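Local coordinates for protein cypemycin cysteine dehydrogenase (decarboxylating) (Streptomyces sp, PDB 6JDD) that catalyses the oxidative decarboxylation of the C-terminal cysteine of the cypemycin precursor peptide, using bound FAD, during biosynthesis of the linaridin cypemycin, at residues A22-W27 with V92-L97; H29-F34 with F170-A175; V40-T45 with R55-L60. All blocks are in the same frame, centred on the assembly; numbering follows the deposited sequence.

Contact 1. Residues A22-W27 with V92-L97; sequences ALVPWW and VFPATL. With FAD (flavin-adenine dinucleotide), chain B.
Phe93 sets its ring edge against one face of the Trp27 indole, a T-shaped pair with the centroids of the Phe93 ring and the Trp27 five-membered ring 5.6 Å apart and planes at 87°. CZ of Phe93 stands over the five-membered ring, while its CE2 meets Trp27 CB at 3.8 Å. Behind this pair, Val24 CG2 fits into the corner of the strand, 3.7 Å from Pro94 CD and also touching Phe93 O. Phe93 CG lies anti to the backbone N (chi1 -175°), which carries the ring from the strand to the helix. With Phe93 cut back to an alanine, the indole is likely to lose its edge partner on that face, and a gap would probably open beside Val24. The opposite indole face is covered by Trp26 CZ3. The peptide before Pro94 is cis, and Thr16 OG1 bonds both Pro94 O and Thr96 N, holding the turned chain. Beyond it, Thr96 OG1 donates to FAD O1P (2.6 Å) and, as N-cap, is bonded to Thr99 N; Leu97 N donates to FAD O2 (2.7 Å, N-H...O 158°). A strand end and following helix start that grip the cofactor are characteristic of the Rossmann-like fold of the flavin-containing Cys decarboxylases.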
loop_
_atom_site.group_PDB
_atom_site.type_symbol
_atom_site.label_atom_id
_atom_site.label_comp_id
_atom_site.label_asym_id
_atom_site.label_seq_id
_atom_site.Cartn_x
_atom_site.Cartn_y
_atom_site.Cartn_z
ATOM N N ALA A 22 -4.192 11.140 -28.443
ATOM C CA ALA A 22 -2.735 11.412 -28.390
ATOM C C ALA A 22 -2.380 12.649 -29.246
ATOM O O ALA A 22 -1.388 13.335 -28.883
ATOM C CB ALA A 22 -1.941 10.213 -28.822
ATOM N N LEU A 23 -3.159 12.919 -30.298
ATOM C CA LEU A 23 -2.943 14.022 -31.267
ATOM C C LEU A 23 -3.630 15.322 -30.825
ATOM O O LEU A 23 -3.357 16.338 -31.430
ATOM C CB LEU A 23 -3.503 13.603 -32.617
ATOM C CG LEU A 23 -2.546 12.857 -33.531
ATOM C CD1 LEU A 23 -1.841 11.742 -32.806
ATOM C CD2 LEU A 23 -3.305 12.287 -34.723
ATOM N N VAL A 24 -4.484 15.298 -29.805
ATOM C CA VAL A 24 -5.288 16.471 -29.385
ATOM C C VAL A 24 -4.372 17.568 -28.863
ATOM O O VAL A 24 -4.610 18.707 -29.220
ATOM C CB VAL A 24 -6.370 16.066 -28.375
ATOM C CG1 VAL A 24 -7.079 17.257 -27.752
ATOM C CG2 VAL A 24 -7.374 15.193 -29.066
ATOM N N PRO A 25 -3.343 17.327 -28.003
ATOM C CA PRO A 25 -2.486 18.427 -27.536
ATOM C C PRO A 25 -1.861 19.250 -28.678
ATOM O O PRO A 25 -1.813 20.461 -28.571
ATOM C CB PRO A 25 -1.395 17.721 -26.747
ATOM C CG PRO A 25 -2.082 16.464 -26.258
ATOM C CD PRO A 25 -2.955 16.042 -27.407
ATOM N N TRP A 26 -1.470 18.592 -29.766
ATOM C CA TRP A 26 -1.014 19.299 -30.995
ATOM C C TRP A 26 -2.121 20.234 -31.529
ATOM O O TRP A 26 -1.834 21.429 -31.774
ATOM C CB TRP A 26 -0.545 18.290 -32.049
ATOM C CG TRP A 26 0.126 18.926 -33.218
ATOM C CD1 TRP A 26 1.464 19.072 -33.405
ATOM C CD2 TRP A 26 -0.513 19.518 -34.359
ATOM N NE1 TRP A 26 1.702 19.700 -34.595
ATOM C CE2 TRP A 26 0.514 19.990 -35.200
ATOM C CE3 TRP A 26 -1.840 19.681 -34.752
ATOM C CZ2 TRP A 26 0.265 20.623 -36.408
ATOM C CZ3 TRP A 26 -2.096 20.296 -35.961
ATOM C CH2 TRP A 26 -1.055 20.751 -36.775
ATOM N N TRP A 27 -3.342 19.728 -31.690
ATOM C CA TRP A 27 -4.503 20.535 -32.152
ATOM C C TRP A 27 -4.885 21.637 -31.158
ATOM O O TRP A 27 -5.245 22.721 -31.598
ATOM C CB TRP A 27 -5.687 19.622 -32.420
ATOM C CG TRP A 27 -5.504 18.906 -33.703
ATOM C CD1 TRP A 27 -5.138 17.607 -33.891
ATOM C CD2 TRP A 27 -5.584 19.508 -34.994
ATOM N NE1 TRP A 27 -5.026 17.338 -35.228
ATOM C CE2 TRP A 27 -5.301 18.491 -35.931
ATOM C CE3 TRP A 27 -5.880 20.792 -35.439
ATOM C CZ2 TRP A 27 -5.329 18.726 -37.308
ATOM C CZ3 TRP A 27 -5.883 21.027 -36.800
ATOM C CH2 TRP A 27 -5.622 20.002 -37.721
ATOM N N VAL A 92 -16.702 17.336 -29.020
ATOM C CA VAL A 92 -16.237 16.001 -28.571
ATOM C C VAL A 92 -15.187 15.510 -29.574
ATOM O O VAL A 92 -15.531 15.134 -30.674
ATOM C CB VAL A 92 -17.422 15.044 -28.389
ATOM C CG1 VAL A 92 -16.992 13.746 -27.727
ATOM C CG2 VAL A 92 -18.533 15.699 -27.575
ATOM N N PHE A 93 -13.926 15.579 -29.176
ATOM C CA PHE A 93 -12.760 15.595 -30.088
ATOM C C PHE A 93 -11.620 14.833 -29.441
ATOM O O PHE A 93 -11.021 15.342 -28.502
ATOM C CB PHE A 93 -12.342 17.040 -30.365
ATOM C CG PHE A 93 -11.234 17.177 -31.374
ATOM C CD1 PHE A 93 -11.442 16.837 -32.698
ATOM C CD2 PHE A 93 -9.991 17.634 -30.994
ATOM C CE1 PHE A 93 -10.426 16.943 -33.629
ATOM C CE2 PHE A 93 -8.978 17.744 -31.930
ATOM C CZ PHE A 93 -9.191 17.398 -33.247
ATOM N N PRO A 94 -11.367 13.559 -29.794
ATOM C CA PRO A 94 -12.294 12.743 -30.570
ATOM C C PRO A 94 -13.458 12.151 -29.767
ATOM O O PRO A 94 -13.457 12.245 -28.550
ATOM C CB PRO A 94 -11.395 11.591 -30.991
ATOM C CG PRO A 94 -10.536 11.377 -29.787
ATOM C CD PRO A 94 -10.220 12.785 -29.328
ATOM N N ALA A 95 -14.419 11.550 -30.478
ATOM C CA ALA A 95 -15.610 10.923 -29.872
ATOM C C ALA A 95 -15.591 9.452 -30.184
ATOM O O ALA A 95 -15.697 9.107 -31.314
ATOM C CB ALA A 95 -16.843 11.543 -30.386
ATOM N N THR A 96 -15.459 8.647 -29.152
ATOM C CA THR A 96 -15.579 7.175 -29.266
ATOM C C THR A 96 -17.039 6.798 -29.603
ATOM O O THR A 96 -17.990 7.536 -29.267
ATOM C CB THR A 96 -15.077 6.476 -27.993
ATOM O OG1 THR A 96 -15.782 7.040 -26.882
ATOM C CG2 THR A 96 -13.579 6.640 -27.807
ATOM N N LEU A 97 -17.185 5.591 -30.124
ATOM C CA LEU A 97 -18.482 4.874 -30.278
ATOM C C LEU A 97 -19.214 4.879 -28.941
ATOM O O LEU A 97 -20.358 5.334 -28.933
ATOM C CB LEU A 97 -18.169 3.466 -30.777
ATOM C CG LEU A 97 -19.341 2.500 -30.907
ATOM C CD1 LEU A 97 -20.535 3.157 -31.550
ATOM C CD2 LEU A 97 -18.938 1.310 -31.732
HETATM P PA FAD B . -14.803 6.633 -20.282
HETATM O O1A FAD B . -15.219 7.666 -19.287
HETATM O O2A FAD B . -13.386 6.165 -20.267
HETATM O O5B FAD B . -15.783 5.366 -20.174
HETATM C C5B FAD B . -15.416 4.280 -19.286
HETATM C C4B FAD B . -16.657 3.518 -18.892
HETATM O O4B FAD B . -16.683 3.365 -17.449
HETATM C C3B FAD B . -17.995 4.173 -19.264
HETATM O O3B FAD B . -18.962 3.197 -19.631
HETATM C C2B FAD B . -18.385 4.891 -17.969
HETATM O O2B FAD B . -19.776 5.100 -17.857
HETATM C C1B FAD B . -17.876 3.903 -16.925
HETATM N N9A FAD B . -17.573 4.515 -15.638
HETATM C C8A FAD B . -18.181 5.602 -15.062
HETATM N N7A FAD B . -17.671 5.903 -13.890
HETATM C C5A FAD B . -16.672 4.959 -13.687
HETATM C C6A FAD B . -15.766 4.740 -12.631
HETATM N N6A FAD B . -15.714 5.488 -11.533
HETATM N N1A FAD B . -14.904 3.703 -12.757
HETATM C C2A FAD B . -14.960 2.953 -13.866
HETATM N N3A FAD B . -15.766 3.064 -14.919
HETATM C C4A FAD B . -16.607 4.099 -14.761
HETATM N N1 FAD B . -13.064 3.341 -29.338
HETATM C C2 FAD B . -13.624 4.084 -30.320
HETATM O O2 FAD B . -14.834 4.323 -30.323
HETATM N N3 FAD B . -12.890 4.598 -31.342
HETATM C C4 FAD B . -11.536 4.394 -31.439
HETATM O O4 FAD B . -10.914 4.875 -32.376
HETATM C C4X FAD B . -10.915 3.625 -30.435
HETATM N N5 FAD B . -9.625 3.420 -30.511
HETATM C C5X FAD B . -9.046 2.670 -29.523
HETATM C C6 FAD B . -7.660 2.440 -29.588
HETATM C C7 FAD B . -7.011 1.696 -28.632
HETATM C C7M FAD B . -5.525 1.469 -28.733
HETATM C C8 FAD B . -7.751 1.148 -27.555
HETATM C C8M FAD B . -7.063 0.330 -26.494
HETATM C C9 FAD B . -9.112 1.368 -27.480
HETATM C C9A FAD B . -9.783 2.127 -28.453
HETATM N N10 FAD B . -11.155 2.367 -28.407
HETATM C C10 FAD B . -11.768 3.120 -29.391
HETATM C "C1'" FAD B . -11.960 1.814 -27.303
HETATM C "C2'" FAD B . -12.261 2.854 -26.241
HETATM O "O2'" FAD B . -11.054 3.245 -25.594
HETATM C "C3'" FAD B . -13.240 2.307 -25.199
HETATM O "O3'" FAD B . -14.516 2.120 -25.803
HETATM C "C4'" FAD B . -13.395 3.205 -23.969
HETATM O "O4'" FAD B . -14.305 2.602 -23.048
HETATM C "C5'" FAD B . -13.884 4.590 -24.322
HETATM O "O5'" FAD B . -14.186 5.323 -23.104
HETATM P P FAD B . -14.494 6.894 -23.191
HETATM O O1P FAD B . -15.521 7.116 -24.251
HETATM O O2P FAD B . -13.196 7.626 -23.279
HETATM O O3P FAD B . -15.154 7.165 -21.754
#

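Contact 2. Residues H29-F34 with F170-A175; sequences HWLREF and FNLPGA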
loop_
_atom_site.group_PDB
_atom_site.type_symbol
_atom_site.label_atom_id
_atom_site.label_comp_id
_atom_site.label_asym_id
_atom_site.label_seq_id
_atom_site.Cartn_x
_atom_site.Cartn_y
_atom_site.Cartn_z
ATOM N N HIS A 29 -2.742 23.135 -29.144
ATOM C CA HIS A 29 -1.631 24.088 -29.370
ATOM C C HIS A 29 -1.925 24.907 -30.632
ATOM O O HIS A 29 -1.834 26.130 -30.553
ATOM C CB HIS A 29 -0.309 23.336 -29.446
ATOM C CG HIS A 29 0.846 24.231 -29.746
ATOM N ND1 HIS A 29 1.269 25.196 -28.838
ATOM C CD2 HIS A 29 1.645 24.320 -30.830
ATOM C CE1 HIS A 29 2.283 25.826 -29.349
ATOM N NE2 HIS A 29 2.535 25.308 -30.565
ATOM N N TRP A 30 -2.288 24.251 -31.737
ATOM C CA TRP A 30 -2.697 24.906 -33.018
ATOM C C TRP A 30 -3.807 25.949 -32.780
ATOM O O TRP A 30 -3.639 27.140 -33.153
ATOM C CB TRP A 30 -3.138 23.869 -34.063
ATOM C CG TRP A 30 -3.721 24.449 -35.318
ATOM C CD1 TRP A 30 -3.043 24.764 -36.463
ATOM C CD2 TRP A 30 -5.104 24.777 -35.571
ATOM N NE1 TRP A 30 -3.901 25.280 -37.391
ATOM C CE2 TRP A 30 -5.167 25.312 -36.874
ATOM C CE3 TRP A 30 -6.286 24.680 -34.829
ATOM C CZ2 TRP A 30 -6.365 25.738 -37.447
ATOM C CZ3 TRP A 30 -7.466 25.119 -35.384
ATOM C CH2 TRP A 30 -7.503 25.638 -36.679
ATOM N N LEU A 31 -4.906 25.536 -32.163
ATOM C CA LEU A 31 -6.034 26.456 -31.896
ATOM C C LEU A 31 -5.568 27.629 -31.014
ATOM O O LEU A 31 -5.975 28.747 -31.284
ATOM C CB LEU A 31 -7.158 25.652 -31.246
ATOM C CG LEU A 31 -8.426 26.431 -30.912
ATOM C CD1 LEU A 31 -9.040 27.037 -32.163
ATOM C CD2 LEU A 31 -9.402 25.525 -30.199
ATOM N N ARG A 32 -4.701 27.421 -30.029
ATOM C CA ARG A 32 -4.223 28.537 -29.150
ATOM C C ARG A 32 -3.399 29.551 -29.963
ATOM O O ARG A 32 -3.487 30.726 -29.652
ATOM C CB ARG A 32 -3.432 27.967 -27.970
ATOM C CG ARG A 32 -4.245 27.014 -27.103
ATOM C CD ARG A 32 -5.061 27.699 -26.046
ATOM N NE ARG A 32 -4.148 28.273 -25.084
ATOM C CZ ARG A 32 -3.757 29.534 -25.048
ATOM N NH1 ARG A 32 -4.208 30.421 -25.924
ATOM N NH2 ARG A 32 -2.925 29.902 -24.101
ATOM N N GLU A 33 -2.606 29.120 -30.944
ATOM C CA GLU A 33 -1.766 30.025 -31.773
ATOM C C GLU A 33 -2.638 30.673 -32.848
ATOM O O GLU A 33 -2.549 31.896 -33.040
ATOM C CB GLU A 33 -0.593 29.284 -32.431
ATOM C CG GLU A 33 0.396 28.688 -31.436
ATOM C CD GLU A 33 1.388 29.657 -30.798
ATOM O OE1 GLU A 33 2.614 29.367 -30.872
ATOM O OE2 GLU A 33 0.948 30.682 -30.207
ATOM N N PHE A 34 -3.450 29.877 -33.534
ATOM C CA PHE A 34 -4.424 30.371 -34.533
ATOM C C PHE A 34 -5.350 31.442 -33.920
ATOM O O PHE A 34 -5.705 32.390 -34.620
ATOM C CB PHE A 34 -5.187 29.172 -35.078
ATOM C CG PHE A 34 -6.183 29.528 -36.141
ATOM C CD1 PHE A 34 -5.742 30.045 -37.351
ATOM C CD2 PHE A 34 -7.546 29.365 -35.928
ATOM C CE1 PHE A 34 -6.650 30.386 -38.339
ATOM C CE2 PHE A 34 -8.449 29.697 -36.922
ATOM C CZ PHE A 34 -7.997 30.209 -38.122
ATOM N N PHE A 170 -12.670 13.206 -37.284
ATOM C CA PHE A 170 -11.571 13.844 -36.497
ATOM C C PHE A 170 -11.084 15.125 -37.183
ATOM O O PHE A 170 -10.003 15.148 -37.772
ATOM C CB PHE A 170 -10.394 12.893 -36.257
ATOM C CG PHE A 170 -9.481 13.383 -35.170
ATOM C CD1 PHE A 170 -9.984 13.639 -33.897
ATOM C CD2 PHE A 170 -8.135 13.610 -35.420
ATOM C CE1 PHE A 170 -9.152 14.089 -32.892
ATOM C CE2 PHE A 170 -7.302 14.054 -34.412
ATOM C CZ PHE A 170 -7.821 14.305 -33.158
ATOM N N ASN A 171 -11.877 16.179 -37.081
ATOM C CA ASN A 171 -11.752 17.358 -37.961
ATOM C C ASN A 171 -12.065 18.598 -37.129
ATOM O O ASN A 171 -13.243 19.015 -37.136
ATOM C CB ASN A 171 -12.695 17.196 -39.150
ATOM C CG ASN A 171 -12.685 18.392 -40.077
ATOM O OD1 ASN A 171 -12.015 19.386 -39.800
ATOM N ND2 ASN A 171 -13.432 18.309 -41.163
ATOM N N LEU A 172 -11.066 19.187 -36.472
ATOM C CA LEU A 172 -11.312 20.389 -35.626
ATOM C C LEU A 172 -11.689 21.606 -36.482
ATOM O O LEU A 172 -12.642 22.318 -36.162
ATOM C CB LEU A 172 -10.096 20.679 -34.746
ATOM C CG LEU A 172 -10.246 21.860 -33.792
ATOM C CD1 LEU A 172 -11.426 21.687 -32.882
ATOM C CD2 LEU A 172 -9.011 22.028 -32.951
ATOM N N PRO A 173 -10.978 21.933 -37.587
ATOM C CA PRO A 173 -11.387 23.099 -38.389
ATOM C C PRO A 173 -12.863 23.029 -38.848
ATOM O O PRO A 173 -13.619 24.002 -38.653
ATOM C CB PRO A 173 -10.395 23.077 -39.560
ATOM C CG PRO A 173 -9.181 22.332 -39.000
ATOM C CD PRO A 173 -9.769 21.259 -38.112
ATOM N N GLY A 174 -13.273 21.871 -39.381
ATOM C CA GLY A 174 -14.680 21.601 -39.733
ATOM C C GLY A 174 -15.601 21.745 -38.531
ATOM O O GLY A 174 -16.694 22.348 -38.666
ATOM N N ALA A 175 -15.195 21.221 -37.380
ATOM C CA ALA A 175 -16.020 21.313 -36.163
ATOM C C ALA A 175 -16.204 22.809 -35.850
ATOM O O ALA A 175 -17.288 23.216 -35.402
ATOM C CB ALA A 175 -15.417 20.511 -35.025
#
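Leu172 and Pro173, the residues that meet Trp30 and Leu31, stand in the first turn of a helix whose N-terminus is capped by one sound polar bond: Gly174 N donates to Asn171 OD1 at 2.8 Å. The N-H...O angle is 155°, but the donor lies 50° out of the carbonyl plane, so the amide is approached from above. Asn171 is thus the N-cap. Its ND2 is bonded to Pro153 O, and a bond at each end of the amide fixes its rotation. The backbone repeats the grip, with Ala175 N on Asn171 O.

Across the contact everything is apolar. Leu172 extends a single methyl, CD2, which reaches Trp30 CZ3 at 4.2 Å and Leu31 CB at 4.4 Å. Its CG is anti to the backbone N (chi1 -178°), which takes the isobutyl group out toward the neighbouring helix. Pro173 CG comes to 4.4 Å from Trp30 CH2, and both partners approach the indole obliquely. With 138 Å² buried in all, the packing is modest.

Here helix 24-34, following the first strand of a parallel Rossmann-like sheet, meets helix 172-185 near the C-terminus; Leu172 also touches Leu91 and Phe93 of strand 90-95, so the sheet lies beneath the seam. The indole is positioned from its own helix: Phe34 CB sits over its centre, 4.2 Å above the plane, while Trp30 CZ2 lies in turn over the rim of the Phe34 ring. Trp27 adds an edge-to-face partner one turn earlier, and Leu176 touches both Trp30 and Leu31 one turn further along helix 172-185.

Contact 3. Residues V40-T45 with R55-L60; sequences VNVSVT and RALRHL. With FAD (flavin-adenine dinucleotide), chain B.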
loop_
_atom_site.group_PDB
_atom_site.type_symbol
_atom_site.label_atom_id
_atom_site.label_comp_id
_atom_site.label_asym_id
_atom_site.label_seq_id
_atom_site.Cartn_x
_atom_site.Cartn_y
_atom_site.Cartn_z
ATOM N N VAL A 40 -10.066 28.224 -24.053
ATOM C CA VAL A 40 -10.304 26.794 -24.371
ATOM C C VAL A 40 -10.325 26.027 -23.053
ATOM O O VAL A 40 -9.294 25.941 -22.392
ATOM C CB VAL A 40 -9.220 26.267 -25.318
ATOM C CG1 VAL A 40 -9.404 24.801 -25.679
ATOM C CG2 VAL A 40 -9.130 27.089 -26.566
ATOM N N ASN A 41 -11.481 25.507 -22.689
ATOM C CA ASN A 41 -11.649 24.549 -21.570
ATOM C C ASN A 41 -11.540 23.124 -22.112
ATOM O O ASN A 41 -11.883 22.890 -23.265
ATOM C CB ASN A 41 -12.974 24.753 -20.838
ATOM C CG ASN A 41 -13.196 26.193 -20.442
ATOM O OD1 ASN A 41 -12.531 26.719 -19.553
ATOM N ND2 ASN A 41 -14.152 26.829 -21.093
ATOM N N VAL A 42 -11.061 22.205 -21.293
ATOM C CA VAL A 42 -10.847 20.806 -21.731
ATOM C C VAL A 42 -11.235 19.845 -20.611
ATOM O O VAL A 42 -10.830 20.047 -19.451
ATOM C CB VAL A 42 -9.395 20.573 -22.172
ATOM C CG1 VAL A 42 -9.225 19.178 -22.742
ATOM C CG2 VAL A 42 -8.923 21.601 -23.180
ATOM N N SER A 43 -12.016 18.846 -20.970
ATOM C CA SER A 43 -12.346 17.684 -20.107
ATOM C C SER A 43 -11.743 16.436 -20.757
ATOM O O SER A 43 -11.665 16.364 -21.974
ATOM C CB SER A 43 -13.841 17.555 -19.846
ATOM O OG SER A 43 -14.590 17.365 -21.040
ATOM N N VAL A 44 -11.281 15.505 -19.962
ATOM C CA VAL A 44 -10.575 14.319 -20.500
ATOM C C VAL A 44 -11.106 13.094 -19.761
ATOM O O VAL A 44 -11.082 13.073 -18.552
ATOM C CB VAL A 44 -9.055 14.463 -20.304
ATOM C CG1 VAL A 44 -8.319 13.283 -20.877
ATOM C CG2 VAL A 44 -8.509 15.743 -20.886
ATOM N N THR A 45 -11.529 12.074 -20.477
ATOM C CA THR A 45 -12.081 10.844 -19.868
ATOM C C THR A 45 -10.915 10.044 -19.349
ATOM O O THR A 45 -9.829 10.145 -19.884
ATOM C CB THR A 45 -12.895 9.949 -20.811
ATOM O OG1 THR A 45 -12.068 9.341 -21.812
ATOM C CG2 THR A 45 -14.054 10.692 -21.434
ATOM N N ARG A 55 -1.717 16.801 -17.663
ATOM C CA ARG A 55 -0.746 17.851 -17.248
ATOM C C ARG A 55 -0.374 18.724 -18.450
ATOM O O ARG A 55 -0.354 19.962 -18.297
ATOM C CB ARG A 55 0.500 17.209 -16.631
ATOM C CG ARG A 55 0.704 17.536 -15.158
ATOM C CD ARG A 55 1.976 16.926 -14.602
ATOM N NE ARG A 55 1.720 15.713 -13.838
ATOM C CZ ARG A 55 1.639 14.496 -14.364
ATOM N NH1 ARG A 55 1.403 13.454 -13.585
ATOM N NH2 ARG A 55 1.793 14.325 -15.664
ATOM N N ALA A 56 -0.089 18.098 -19.595
ATOM C CA ALA A 56 0.303 18.839 -20.806
ATOM C C ALA A 56 -0.837 19.791 -21.239
ATOM O O ALA A 56 -0.540 20.944 -21.636
ATOM C CB ALA A 56 0.701 17.864 -21.884
ATOM N N LEU A 57 -2.096 19.379 -21.111
ATOM C CA LEU A 57 -3.249 20.228 -21.480
ATOM C C LEU A 57 -3.356 21.402 -20.500
ATOM O O LEU A 57 -3.748 22.501 -20.918
ATOM C CB LEU A 57 -4.536 19.394 -21.470
ATOM C CG LEU A 57 -4.641 18.297 -22.519
ATOM C CD1 LEU A 57 -5.799 17.371 -22.189
ATOM C CD2 LEU A 57 -4.807 18.859 -23.907
ATOM N N ARG A 58 -3.101 21.159 -19.220
ATOM C CA ARG A 58 -3.111 22.269 -18.241
ATOM C C ARG A 58 -2.153 23.363 -18.732
ATOM O O ARG A 58 -2.446 24.523 -18.473
ATOM C CB ARG A 58 -2.722 21.807 -16.840
ATOM C CG ARG A 58 -3.811 21.048 -16.118
ATOM C CD ARG A 58 -3.381 20.622 -14.732
ATOM N NE ARG A 58 -4.087 19.402 -14.379
ATOM C CZ ARG A 58 -5.415 19.325 -14.199
ATOM N NH1 ARG A 58 -5.967 18.157 -13.879
ATOM N NH2 ARG A 58 -6.182 20.413 -14.317
ATOM N N HIS A 59 -1.047 23.016 -19.392
ATOM C CA HIS A 59 -0.074 23.999 -19.944
ATOM C C HIS A 59 -0.582 24.549 -21.279
ATOM O O HIS A 59 -0.551 25.753 -21.468
ATOM C CB HIS A 59 1.351 23.412 -20.028
ATOM C CG HIS A 59 1.919 23.141 -18.672
ATOM N ND1 HIS A 59 2.353 24.167 -17.845
ATOM C CD2 HIS A 59 2.034 21.987 -17.953
ATOM C CE1 HIS A 59 2.719 23.646 -16.674
ATOM N NE2 HIS A 59 2.541 22.300 -16.715
ATOM N N LEU A 60 -1.068 23.712 -22.186
ATOM C CA LEU A 60 -1.379 24.196 -23.547
ATOM C C LEU A 60 -2.714 24.948 -23.571
ATOM O O LEU A 60 -2.860 25.806 -24.418
ATOM C CB LEU A 60 -1.390 22.995 -24.486
ATOM C CG LEU A 60 -0.054 22.265 -24.580
ATOM C CD1 LEU A 60 -0.195 20.882 -25.206
ATOM C CD2 LEU A 60 0.958 23.104 -25.348
HETATM P PA FAD B . -14.803 6.633 -20.282
HETATM O O1A FAD B . -15.219 7.666 -19.287
HETATM O O2A FAD B . -13.386 6.165 -20.267
HETATM O O5B FAD B . -15.783 5.366 -20.174
HETATM C C5B FAD B . -15.416 4.280 -19.286
HETATM C C4B FAD B . -16.657 3.518 -18.892
HETATM O O4B FAD B . -16.683 3.365 -17.449
HETATM C C3B FAD B . -17.995 4.173 -19.264
HETATM O O3B FAD B . -18.962 3.197 -19.631
HETATM C C2B FAD B . -18.385 4.891 -17.969
HETATM O O2B FAD B . -19.776 5.100 -17.857
HETATM C C1B FAD B . -17.876 3.903 -16.925
HETATM N N9A FAD B . -17.573 4.515 -15.638
HETATM C C8A FAD B . -18.181 5.602 -15.062
HETATM N N7A FAD B . -17.671 5.903 -13.890
HETATM C C5A FAD B . -16.672 4.959 -13.687
HETATM C C6A FAD B . -15.766 4.740 -12.631
HETATM N N6A FAD B . -15.714 5.488 -11.533
HETATM N N1A FAD B . -14.904 3.703 -12.757
HETATM C C2A FAD B . -14.960 2.953 -13.866
HETATM N N3A FAD B . -15.766 3.064 -14.919
HETATM C C4A FAD B . -16.607 4.099 -14.761
HETATM N N1 FAD B . -13.064 3.341 -29.338
HETATM C C2 FAD B . -13.624 4.084 -30.320
HETATM O O2 FAD B . -14.834 4.323 -30.323
HETATM N N3 FAD B . -12.890 4.598 -31.342
HETATM C C4 FAD B . -11.536 4.394 -31.439
HETATM O O4 FAD B . -10.914 4.875 -32.376
HETATM C C4X FAD B . -10.915 3.625 -30.435
HETATM N N5 FAD B . -9.625 3.420 -30.511
HETATM C C5X FAD B . -9.046 2.670 -29.523
HETATM C C6 FAD B . -7.660 2.440 -29.588
HETATM C C7 FAD B . -7.011 1.696 -28.632
HETATM C C7M FAD B . -5.525 1.469 -28.733
HETATM C C8 FAD B . -7.751 1.148 -27.555
HETATM C C8M FAD B . -7.063 0.330 -26.494
HETATM C C9 FAD B . -9.112 1.368 -27.480
HETATM C C9A FAD B . -9.783 2.127 -28.453
HETATM N N10 FAD B . -11.155 2.367 -28.407
HETATM C C10 FAD B . -11.768 3.120 -29.391
HETATM C "C1'" FAD B . -11.960 1.814 -27.303
HETATM C "C2'" FAD B . -12.261 2.854 -26.241
HETATM O "O2'" FAD B . -11.054 3.245 -25.594
HETATM C "C3'" FAD B . -13.240 2.307 -25.199
HETATM O "O3'" FAD B . -14.516 2.120 -25.803
HETATM C "C4'" FAD B . -13.395 3.205 -23.969
HETATM O "O4'" FAD B . -14.305 2.602 -23.048
HETATM C "C5'" FAD B . -13.884 4.590 -24.322
HETATM O "O5'" FAD B . -14.186 5.323 -23.104
HETATM P P FAD B . -14.494 6.894 -23.191
HETATM O O1P FAD B . -15.521 7.116 -24.251
HETATM O O2P FAD B . -13.196 7.626 -23.279
HETATM O O3P FAD B . -15.154 7.165 -21.754
#
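No flat group stands between Val42, Val44 and Leu57, and no ring face or edge is used: three branched aliphatic side chains make the whole contact, methyl against methyl. One atom, Leu57 CD1, does the touching for the helix. It meets Val44 CG2 at 3.4 Å, the two side chains reaching toward each other tip to tip, and Val42 CG1 at 3.9 Å, where the side chains stand at about a right angle. The single methyl therefore bridges two residues that are next but one along the strand. Leu57 gets there with CG anti to its carbonyl carbon (chi1 -66°) and an extended second torsion (chi2 167°), which thrusts CD1 toward the sheet. All three residues are buried, and Ile28 and Val65 also touch Leu57.

Ser43, between the two valines, sends its CB away from the helix, and its OG is hydrogen-bonded to His12 and His14 of strand 10-15. Backbone bonds tie Val42 to Lys64 and Trp66, and Asn41 and Ser43 to strand 10-15, so the strand that receives Leu57 is held along both edges.

Past the strand end, Thr45 OG1 donates to FAD O2P at 2.5 Å and is also bonded to Ala48 N. The hydroxyl lies between the backbone N and the carbonyl carbon (chi1 68°), and one oxygen thus joins a cofactor phosphate to the following loop. Strand 39-44, helix 54-60 and strand 65-67 form a beta-alpha-beta unit, with dinucleotide phosphate bound at the C-terminal end of its first strand, as in Rossmann-like flavoproteins.

In the fold
Helix 24-34 ties the three contacts together: its first turn serves contact 1 and the following turns contact 2, while strand 39-44 of contact 3 follows it in the chain. Contact 1 has its centre about 11 Å from the centres of both others, which lie about 14 Å apart. Phe93 CE1 reaches Leu172 N at 3.7 Å, joining contacts 1 and 2; Pro25 CB packs on Leu60 CD1 at 3.7 Å, joining 1 and 3. Between contacts 2 and 3, Arg32 NE makes a probable hydrogen bond to Leu60 O (2.9 Å). Contacts 1 and 3 supply Thr96, Leu97 and Thr45 to one FAD, whose pocket Ala108 of the third subunit helps complete.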